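Long-range contacts in filamentous hemagglutinin (Bordetella pertussis, PDB 1RWR), which serves as a secreted adhesin exported by the two-partner pathway, this secretion domain probably being what the outer-membrane transporter partner recognises: residues V46-G51 against T91-K97; G7-V11 against V21-D25; A214-T220 against L239-G245. All blocks are in the same frame, centred on the assembly; numbering follows the deposited sequence.

Contact 1: residues V46-G51 against T91-K97; sequences VVFNNG and TLEVYGK
The carbonyl oxygen of E93 is gripped from strand 46-50 by two groups: F48 N donates to E93 O at 2.7 Å, almost in line with the C=O, and the CA-H of V47 leans on the same E93 O at 3.4 Å. This is one rung of a parallel beta ladder, of the kind that joins successive coils of a beta-helix. V46, F48, L92 and V94 face one side, V47, N49, E93 and Y95 the other. On the first side the apolar side chains meet through V46 CG1 and L92 CD2, 3.8 Å apart. On the other, V47 CG1 lies 3.7 Å from Y95 CB, and N49 OD1 reaches the edge of the tyrosine ring in its plane, 3.3 Å from Y95 CD2. The same OD1 accepts G51 N, closing an Asx turn at the end of the strand, while N49 ND2 bonds to N22 OD1 and T64 O. With CG anti to the backbone N (chi1 -156°), N50 swings its amide over the end of the ladder, where ND2 donates to K97 O at 2.8 Å; N50 OD1 is taken by A73 N. The carboxylate of E93 is held by the backbone N of R58 and of I59, and Y95 OH bonds to T53 O. Strand 20-22 runs alongside 46-50 and strand 114-117 alongside 91-96, while L101 of strand 99-104 packs against F48, L92 and V94, on their side of the sheet.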
loop_
_atom_site.group_PDB
_atom_site.type_symbol
_atom_site.label_atom_id
_atom_site.label_comp_id
_atom_site.label_asym_id
_atom_site.label_seq_id
_atom_site.Cartn_x
_atom_site.Cartn_y
_atom_site.Cartn_z
ATOM N N VAL A 46 11.745 10.537 2.841
ATOM C CA VAL A 46 11.331 11.147 4.094
ATOM C C VAL A 46 11.773 10.219 5.221
ATOM O O VAL A 46 11.817 9.009 5.030
ATOM C CB VAL A 46 9.772 11.378 4.185
ATOM C CG1 VAL A 46 8.944 10.092 4.112
ATOM C CG2 VAL A 46 9.389 12.170 5.410
ATOM N N VAL A 47 12.077 10.798 6.370
ATOM C CA VAL A 47 12.410 10.012 7.542
ATOM C C VAL A 47 11.293 10.170 8.580
ATOM O O VAL A 47 11.016 11.297 9.018
ATOM C CB VAL A 47 13.756 10.465 8.131
ATOM C CG1 VAL A 47 14.088 9.696 9.440
ATOM C CG2 VAL A 47 14.824 10.284 7.107
ATOM N N PHE A 48 10.722 9.053 9.021
ATOM C CA PHE A 48 9.799 9.043 10.132
ATOM C C PHE A 48 10.592 8.835 11.413
ATOM O O PHE A 48 11.304 7.853 11.549
ATOM C CB PHE A 48 8.766 7.919 10.003
ATOM C CG PHE A 48 7.809 8.121 8.892
ATOM C CD1 PHE A 48 6.688 8.899 9.063
ATOM C CD2 PHE A 48 8.065 7.543 7.650
ATOM C CE1 PHE A 48 5.784 9.073 7.990
ATOM C CE2 PHE A 48 7.209 7.727 6.614
ATOM C CZ PHE A 48 6.066 8.486 6.776
ATOM N N ASN A 49 10.474 9.761 12.350
ATOM C CA ASN A 49 11.335 9.721 13.541
ATOM C C ASN A 49 10.688 8.920 14.646
ATOM O O ASN A 49 9.897 9.433 15.403
ATOM C CB ASN A 49 11.711 11.139 14.017
ATOM C CG ASN A 49 12.793 11.136 15.102
ATOM O OD1 ASN A 49 13.155 10.079 15.647
ATOM N ND2 ASN A 49 13.295 12.326 15.439
ATOM N N ASN A 50 11.056 7.643 14.731
ATOM C CA ASN A 50 10.579 6.766 15.804
ATOM C C ASN A 50 11.706 6.478 16.806
ATOM O O ASN A 50 11.828 5.344 17.335
ATOM C CB ASN A 50 10.072 5.465 15.200
ATOM C CG ASN A 50 9.054 4.733 16.064
ATOM O OD1 ASN A 50 8.361 5.306 16.913
ATOM N ND2 ASN A 50 8.899 3.437 15.771
ATOM N N GLY A 51 12.526 7.506 17.038
ATOM C CA GLY A 51 13.731 7.392 17.836
ATOM C C GLY A 51 13.583 8.019 19.210
ATOM O O GLY A 51 13.054 9.094 19.344
ATOM N N THR A 91 12.467 7.018 -0.743
ATOM C CA THR A 91 12.519 6.027 0.327
ATOM C C THR A 91 11.770 6.507 1.542
ATOM O O THR A 91 12.008 7.606 2.017
ATOM C CB THR A 91 13.921 5.773 0.747
ATOM O OG1 THR A 91 14.685 5.273 -0.357
ATOM C CG2 THR A 91 13.970 4.675 1.837
ATOM N N LEU A 92 10.876 5.676 2.052
ATOM C CA LEU A 92 10.221 5.915 3.315
ATOM C C LEU A 92 11.067 5.209 4.375
ATOM O O LEU A 92 11.000 3.994 4.488
ATOM C CB LEU A 92 8.808 5.356 3.304
ATOM C CG LEU A 92 7.863 5.701 2.152
ATOM C CD1 LEU A 92 6.473 5.088 2.348
ATOM C CD2 LEU A 92 7.761 7.201 2.016
ATOM N N GLU A 93 11.845 5.989 5.124
ATOM C CA GLU A 93 12.718 5.450 6.148
ATOM C C GLU A 93 12.110 5.682 7.530
ATOM O O GLU A 93 11.626 6.749 7.836
ATOM C CB GLU A 93 14.103 6.078 6.098
ATOM C CG GLU A 93 15.025 5.593 7.225
ATOM C CD GLU A 93 16.469 5.999 7.074
ATOM O OE1 GLU A 93 16.844 6.756 6.149
ATOM O OE2 GLU A 93 17.278 5.541 7.917
ATOM N N VAL A 94 12.156 4.642 8.353
ATOM C CA VAL A 94 11.810 4.759 9.759
ATOM C C VAL A 94 13.107 4.781 10.542
ATOM O O VAL A 94 13.903 3.839 10.471
ATOM C CB VAL A 94 10.875 3.625 10.250
ATOM C CG1 VAL A 94 10.454 3.858 11.693
ATOM C CG2 VAL A 94 9.629 3.524 9.398
ATOM N N TYR A 95 13.343 5.889 11.229
ATOM C CA TYR A 95 14.474 5.983 12.141
ATOM C C TYR A 95 13.993 5.494 13.514
ATOM O O TYR A 95 13.015 5.972 14.065
ATOM C CB TYR A 95 15.055 7.388 12.225
ATOM C CG TYR A 95 16.018 7.540 13.375
ATOM C CD1 TYR A 95 17.262 6.964 13.320
ATOM C CD2 TYR A 95 15.679 8.253 14.527
ATOM C CE1 TYR A 95 18.163 7.053 14.428
ATOM C CE2 TYR A 95 16.586 8.362 15.626
ATOM C CZ TYR A 95 17.803 7.739 15.565
ATOM O OH TYR A 95 18.680 7.830 16.636
ATOM N N GLY A 96 14.802 4.615 14.092
ATOM C CA GLY A 96 14.508 4.060 15.415
ATOM C C GLY A 96 13.929 2.656 15.314
ATOM O O GLY A 96 14.417 1.796 14.581
ATOM N N LYS A 97 12.885 2.404 16.084
ATOM C CA LYS A 97 12.236 1.098 16.071
ATOM C C LYS A 97 11.470 0.946 14.763
ATOM O O LYS A 97 10.730 1.847 14.357
ATOM C CB LYS A 97 11.272 0.952 17.253
ATOM C CG LYS A 97 10.503 -0.390 17.336
ATOM C CD LYS A 97 9.353 -0.292 18.331
ATOM C CE LYS A 97 8.441 -1.567 18.385
ATOM N NZ LYS A 97 7.470 -1.630 17.252
#

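Contact 2: residues G7-V11 against V21-D25; sequences GQTQV and VNIAD
The beta hairpin of strands 10-12 and 20-22 lies at the N-terminal end of the beta-helix, consistent with the cap known for such secretion domains. Its hydrogen-bonded pair is Q10 with N22: Q10 N donates to N22 O at 3.1 Å, and N22 N returns a more bent bond to Q10 O at 2.8 Å. V11 and V21 form the next, non-hydrogen-bonded pair and bring their CG2 methyls to 4.3 Å. The regular pairing stops at N22, the centre of an inverse gamma turn with a weak bond from I23 N to V21 O; the I23 side chain heads away from 7-11. V21 packs further on F36, V46 and F48, and N22 OD1 takes the amide of N49. The D25 carboxylate leads away from 7-11, where OD2 makes a salt bridge with R71 and a hydrogen bond with T70 OG1. T9 lies beside the turn. With chi1 at -53°, its hydroxyl stands beside the backbone N and its methyl anti to it, a split that gives each branch its own partner: OG1 is hydrogen-bonded to N34 OD1, which also accepts A24 N, whereas the methyl slants across the V21 side chain, T9 CG2 lying 3.8 Å from V21 CG1.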
loop_
_atom_site.group_PDB
_atom_site.type_symbol
_atom_site.label_atom_id
_atom_site.label_comp_id
_atom_site.label_asym_id
_atom_site.label_seq_id
_atom_site.Cartn_x
_atom_site.Cartn_y
_atom_site.Cartn_z
ATOM N N GLY A 7 -1.813 19.034 14.430
ATOM C CA GLY A 7 -1.752 18.550 15.804
ATOM C C GLY A 7 -0.342 18.501 16.355
ATOM O O GLY A 7 0.440 19.418 16.157
ATOM N N GLN A 8 0.004 17.409 17.037
ATOM C CA GLN A 8 1.324 17.317 17.695
ATOM C C GLN A 8 2.438 16.979 16.694
ATOM O O GLN A 8 3.636 17.200 16.970
ATOM C CB GLN A 8 1.295 16.308 18.850
ATOM C CG GLN A 8 2.598 16.204 19.608
ATOM C CD GLN A 8 2.690 15.100 20.707
ATOM O OE1 GLN A 8 3.146 15.399 21.846
ATOM N NE2 GLN A 8 2.366 13.842 20.356
ATOM N N THR A 9 2.052 16.431 15.531
ATOM C CA THR A 9 3.032 16.092 14.497
ATOM C C THR A 9 3.831 17.328 14.046
ATOM O O THR A 9 3.246 18.380 13.771
ATOM C CB THR A 9 2.322 15.435 13.295
ATOM O OG1 THR A 9 1.537 14.347 13.748
ATOM C CG2 THR A 9 3.334 14.820 12.319
ATOM N N GLN A 10 5.151 17.213 14.008
ATOM C CA GLN A 10 5.988 18.248 13.432
ATOM C C GLN A 10 6.821 17.709 12.305
ATOM O O GLN A 10 7.099 16.502 12.242
ATOM C CB GLN A 10 6.891 18.876 14.505
ATOM C CG GLN A 10 6.123 19.439 15.717
ATOM C CD GLN A 10 5.284 20.733 15.455
ATOM O OE1 GLN A 10 5.589 21.529 14.570
ATOM N NE2 GLN A 10 4.255 20.948 16.284
ATOM N N VAL A 11 7.183 18.587 11.371
ATOM C CA VAL A 11 8.066 18.218 10.268
ATOM C C VAL A 11 9.258 19.171 10.271
ATOM O O VAL A 11 9.078 20.393 10.200
ATOM C CB VAL A 11 7.362 18.293 8.875
ATOM C CG1 VAL A 11 8.345 18.008 7.774
ATOM C CG2 VAL A 11 6.226 17.312 8.790
ATOM N N VAL A 21 9.825 13.646 9.921
ATOM C CA VAL A 21 8.530 13.723 10.553
ATOM C C VAL A 21 8.692 13.294 11.992
ATOM O O VAL A 21 8.965 12.111 12.262
ATOM C CB VAL A 21 7.493 12.808 9.859
ATOM C CG1 VAL A 21 6.163 12.909 10.563
ATOM C CG2 VAL A 21 7.352 13.169 8.388
ATOM N N ASN A 22 8.572 14.261 12.910
ATOM C CA ASN A 22 8.429 13.960 14.328
ATOM C C ASN A 22 6.974 13.561 14.593
ATOM O O ASN A 22 6.127 14.382 14.912
ATOM C CB ASN A 22 8.890 15.135 15.202
ATOM C CG ASN A 22 10.385 15.206 15.317
ATOM O OD1 ASN A 22 11.071 14.212 15.112
ATOM N ND2 ASN A 22 10.920 16.410 15.626
ATOM N N ILE A 23 6.728 12.260 14.429
ATOM C CA ILE A 23 5.430 11.662 14.593
ATOM C C ILE A 23 4.892 11.907 16.011
ATOM O O ILE A 23 5.672 12.126 16.945
ATOM C CB ILE A 23 5.479 10.133 14.307
ATOM C CG1 ILE A 23 6.473 9.390 15.221
ATOM C CG2 ILE A 23 5.866 9.847 12.850
ATOM C CD1 ILE A 23 6.292 7.846 15.157
ATOM N N ALA A 24 3.572 11.848 16.133
ATOM C CA ALA A 24 2.871 11.948 17.399
ATOM C C ALA A 24 3.166 10.778 18.303
ATOM O O ALA A 24 3.409 9.646 17.857
ATOM C CB ALA A 24 1.352 12.067 17.153
ATOM N N ASP A 25 3.123 11.035 19.605
ATOM C CA ASP A 25 3.274 9.942 20.578
ATOM C C ASP A 25 2.215 8.879 20.288
ATOM O O ASP A 25 1.047 9.223 20.096
ATOM C CB ASP A 25 3.113 10.503 21.990
ATOM C CG ASP A 25 3.718 9.643 23.050
ATOM O OD1 ASP A 25 4.607 8.815 22.736
ATOM O OD2 ASP A 25 3.349 9.767 24.258
#

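Contact 3: residues A214-T220 against L239-G245; sequences AYAIDGT and LGVRQLG
Y215, D218 and R242 meet on one face of a parallel ladder between neighbouring coils of the beta-helix. R242 grips D218 side-on in a two-bond salt bridge, NE to OD1 at 2.9 Å and NH2 to OD2 at 3.0 Å. Both bonds lie close to the guanidinium plane but leave the carboxylate plane, the two groups being turned 33° apart. The tyrosine ring covers one face of the guanidinium: Y215 CE2 stands 3.3 Å from R242 CZ, with the planes 27° apart. R242 CB lies over the ring as a CH-pi contact, 3.9 Å from the Y215 centroid. The arginine, extended through chi1 and chi2, bends at chi3 (59°), which sets the guanidinium beside D218 and against the tyrosine ring; the two partners should restrain its rotation. Behind this cluster the ladder carries a beta bulge where the chain turns a corner at A216 and I217, whose backbone nitrogens both bond weakly to G240 O. On the other face I217 packs on V186 and A188 and V241 on S234, all of the ten-stranded parallel sheet. There Q243, its NE2 held by G223 O, sets OE1 against G219, 3.4 Å from G219 CA; that OE1 also accepts G245 N at 2.9 Å.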
loop_
_atom_site.group_PDB
_atom_site.type_symbol
_atom_site.label_atom_id
_atom_site.label_comp_id
_atom_site.label_asym_id
_atom_site.label_seq_id
_atom_site.Cartn_x
_atom_site.Cartn_y
_atom_site.Cartn_z
ATOM N N ALA A 214 -16.268 -1.635 -16.117
ATOM C CA ALA A 214 -15.017 -0.896 -15.991
ATOM C C ALA A 214 -14.144 -1.704 -15.041
ATOM O O ALA A 214 -14.617 -2.667 -14.419
ATOM C CB ALA A 214 -15.252 0.541 -15.507
ATOM N N TYR A 215 -12.854 -1.346 -14.980
ATOM C CA TYR A 215 -11.886 -2.117 -14.253
ATOM C C TYR A 215 -11.564 -1.453 -12.929
ATOM O O TYR A 215 -11.050 -0.352 -12.919
ATOM C CB TYR A 215 -10.611 -2.263 -15.095
ATOM C CG TYR A 215 -10.916 -3.035 -16.328
ATOM C CD1 TYR A 215 -11.276 -4.353 -16.242
ATOM C CD2 TYR A 215 -10.910 -2.425 -17.565
ATOM C CE1 TYR A 215 -11.592 -5.093 -17.376
ATOM C CE2 TYR A 215 -11.219 -3.143 -18.704
ATOM C CZ TYR A 215 -11.574 -4.471 -18.598
ATOM O OH TYR A 215 -11.890 -5.173 -19.725
ATOM N N ALA A 216 -11.870 -2.117 -11.819
ATOM C CA ALA A 216 -11.502 -1.638 -10.499
ATOM C C ALA A 216 -9.999 -1.738 -10.227
ATOM O O ALA A 216 -9.432 -0.909 -9.502
ATOM C CB ALA A 216 -12.260 -2.433 -9.457
ATOM N N ILE A 217 -9.373 -2.753 -10.807
ATOM C CA ILE A 217 -7.908 -2.896 -10.835
ATOM C C ILE A 217 -7.587 -2.983 -12.311
ATOM O O ILE A 217 -8.163 -3.827 -13.030
ATOM C CB ILE A 217 -7.419 -4.165 -10.107
ATOM C CG1 ILE A 217 -7.848 -4.121 -8.637
ATOM C CG2 ILE A 217 -5.910 -4.323 -10.274
ATOM C CD1 ILE A 217 -7.576 -5.352 -7.821
ATOM N N ASP A 218 -6.700 -2.128 -12.768
ATOM C CA ASP A 218 -6.278 -2.136 -14.151
ATOM C C ASP A 218 -4.777 -2.017 -14.228
ATOM O O ASP A 218 -4.235 -0.977 -13.951
ATOM C CB ASP A 218 -6.964 -0.986 -14.878
ATOM C CG ASP A 218 -6.881 -1.100 -16.368
ATOM O OD1 ASP A 218 -6.323 -2.073 -16.887
ATOM O OD2 ASP A 218 -7.345 -0.183 -17.095
ATOM N N GLY A 219 -4.125 -3.135 -14.544
ATOM C CA GLY A 219 -2.683 -3.189 -14.719
ATOM C C GLY A 219 -2.328 -3.357 -16.188
ATOM O O GLY A 219 -2.891 -4.184 -16.866
ATOM N N THR A 220 -1.399 -2.559 -16.667
ATOM C CA THR A 220 -0.840 -2.693 -18.017
ATOM C C THR A 220 0.331 -3.651 -18.020
ATOM O O THR A 220 0.746 -4.130 -16.995
ATOM C CB THR A 220 -0.346 -1.325 -18.522
ATOM O OG1 THR A 220 0.714 -0.851 -17.698
ATOM C CG2 THR A 220 -1.398 -0.229 -18.385
ATOM N N LEU A 239 -17.587 -4.889 -11.507
ATOM C CA LEU A 239 -16.323 -4.230 -11.908
ATOM C C LEU A 239 -15.253 -5.293 -12.107
ATOM O O LEU A 239 -15.280 -6.311 -11.437
ATOM C CB LEU A 239 -15.873 -3.208 -10.859
ATOM C CG LEU A 239 -16.547 -1.844 -10.994
ATOM C CD1 LEU A 239 -18.026 -1.955 -10.686
ATOM C CD2 LEU A 239 -15.990 -0.769 -10.144
ATOM N N GLY A 240 -14.307 -5.037 -13.013
ATOM C CA GLY A 240 -13.350 -6.050 -13.416
ATOM C C GLY A 240 -11.994 -5.916 -12.793
ATOM O O GLY A 240 -11.617 -4.853 -12.312
ATOM N N VAL A 241 -11.252 -7.011 -12.785
ATOM C CA VAL A 241 -9.831 -6.993 -12.550
ATOM C C VAL A 241 -9.135 -7.311 -13.857
ATOM O O VAL A 241 -9.306 -8.397 -14.388
ATOM C CB VAL A 241 -9.410 -8.068 -11.533
ATOM C CG1 VAL A 241 -7.881 -8.095 -11.393
ATOM C CG2 VAL A 241 -10.063 -7.818 -10.212
ATOM N N ARG A 242 -8.397 -6.352 -14.373
ATOM C CA ARG A 242 -7.576 -6.538 -15.554
ATOM C C ARG A 242 -6.137 -6.347 -15.131
ATOM O O ARG A 242 -5.752 -5.300 -14.618
ATOM C CB ARG A 242 -7.912 -5.559 -16.652
ATOM C CG ARG A 242 -7.043 -5.793 -17.913
ATOM C CD ARG A 242 -7.550 -5.100 -19.134
ATOM N NE ARG A 242 -7.632 -3.651 -18.966
ATOM C CZ ARG A 242 -8.124 -2.832 -19.880
ATOM N NH1 ARG A 242 -8.584 -3.321 -21.020
ATOM N NH2 ARG A 242 -8.173 -1.525 -19.651
ATOM N N GLN A 243 -5.328 -7.347 -15.374
ATOM C CA GLN A 243 -3.924 -7.280 -15.015
ATOM C C GLN A 243 -3.142 -7.970 -16.100
ATOM O O GLN A 243 -2.995 -9.205 -16.078
ATOM C CB GLN A 243 -3.686 -7.937 -13.649
ATOM C CG GLN A 243 -2.189 -8.060 -13.157
ATOM C CD GLN A 243 -1.256 -6.818 -13.316
ATOM O OE1 GLN A 243 -1.168 -6.215 -14.377
ATOM N NE2 GLN A 243 -0.503 -6.499 -12.274
ATOM N N LEU A 244 -2.666 -7.163 -17.052
ATOM C CA LEU A 244 -1.887 -7.662 -18.177
ATOM C C LEU A 244 -0.400 -7.778 -17.863
ATOM O O LEU A 244 0.331 -8.456 -18.608
ATOM C CB LEU A 244 -2.076 -6.761 -19.381
ATOM C CG LEU A 244 -3.511 -6.462 -19.804
ATOM C CD1 LEU A 244 -3.512 -5.602 -21.049
ATOM C CD2 LEU A 244 -4.252 -7.744 -20.022
ATOM N N GLY A 245 0.050 -7.113 -16.800
ATOM C CA GLY A 245 1.399 -7.282 -16.252
ATOM C C GLY A 245 1.625 -8.701 -15.738
ATOM O O GLY A 245 0.748 -9.240 -15.084
#

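In the fold
Contacts 1 and 2 adjoin in one mixed sheet at the N-terminal end, their centres about 12 Å apart. Strand 20-22, the inner half of the hairpin in contact 2, pairs with strand 45-50 of contact 1 through V47 O to V21 N and N49 N to V21 O, both probable hydrogen bonds of 2.8 Å, and I23 packs on N49 and N50. The antiparallel hairpin thus passes into a parallel ladder. Contact 3 repeats the parallel pairing on a different sheet, across the centre of the chain, with its centre about 33 Å from that of contact 1 and 37 Å from that of contact 2. It touches neither.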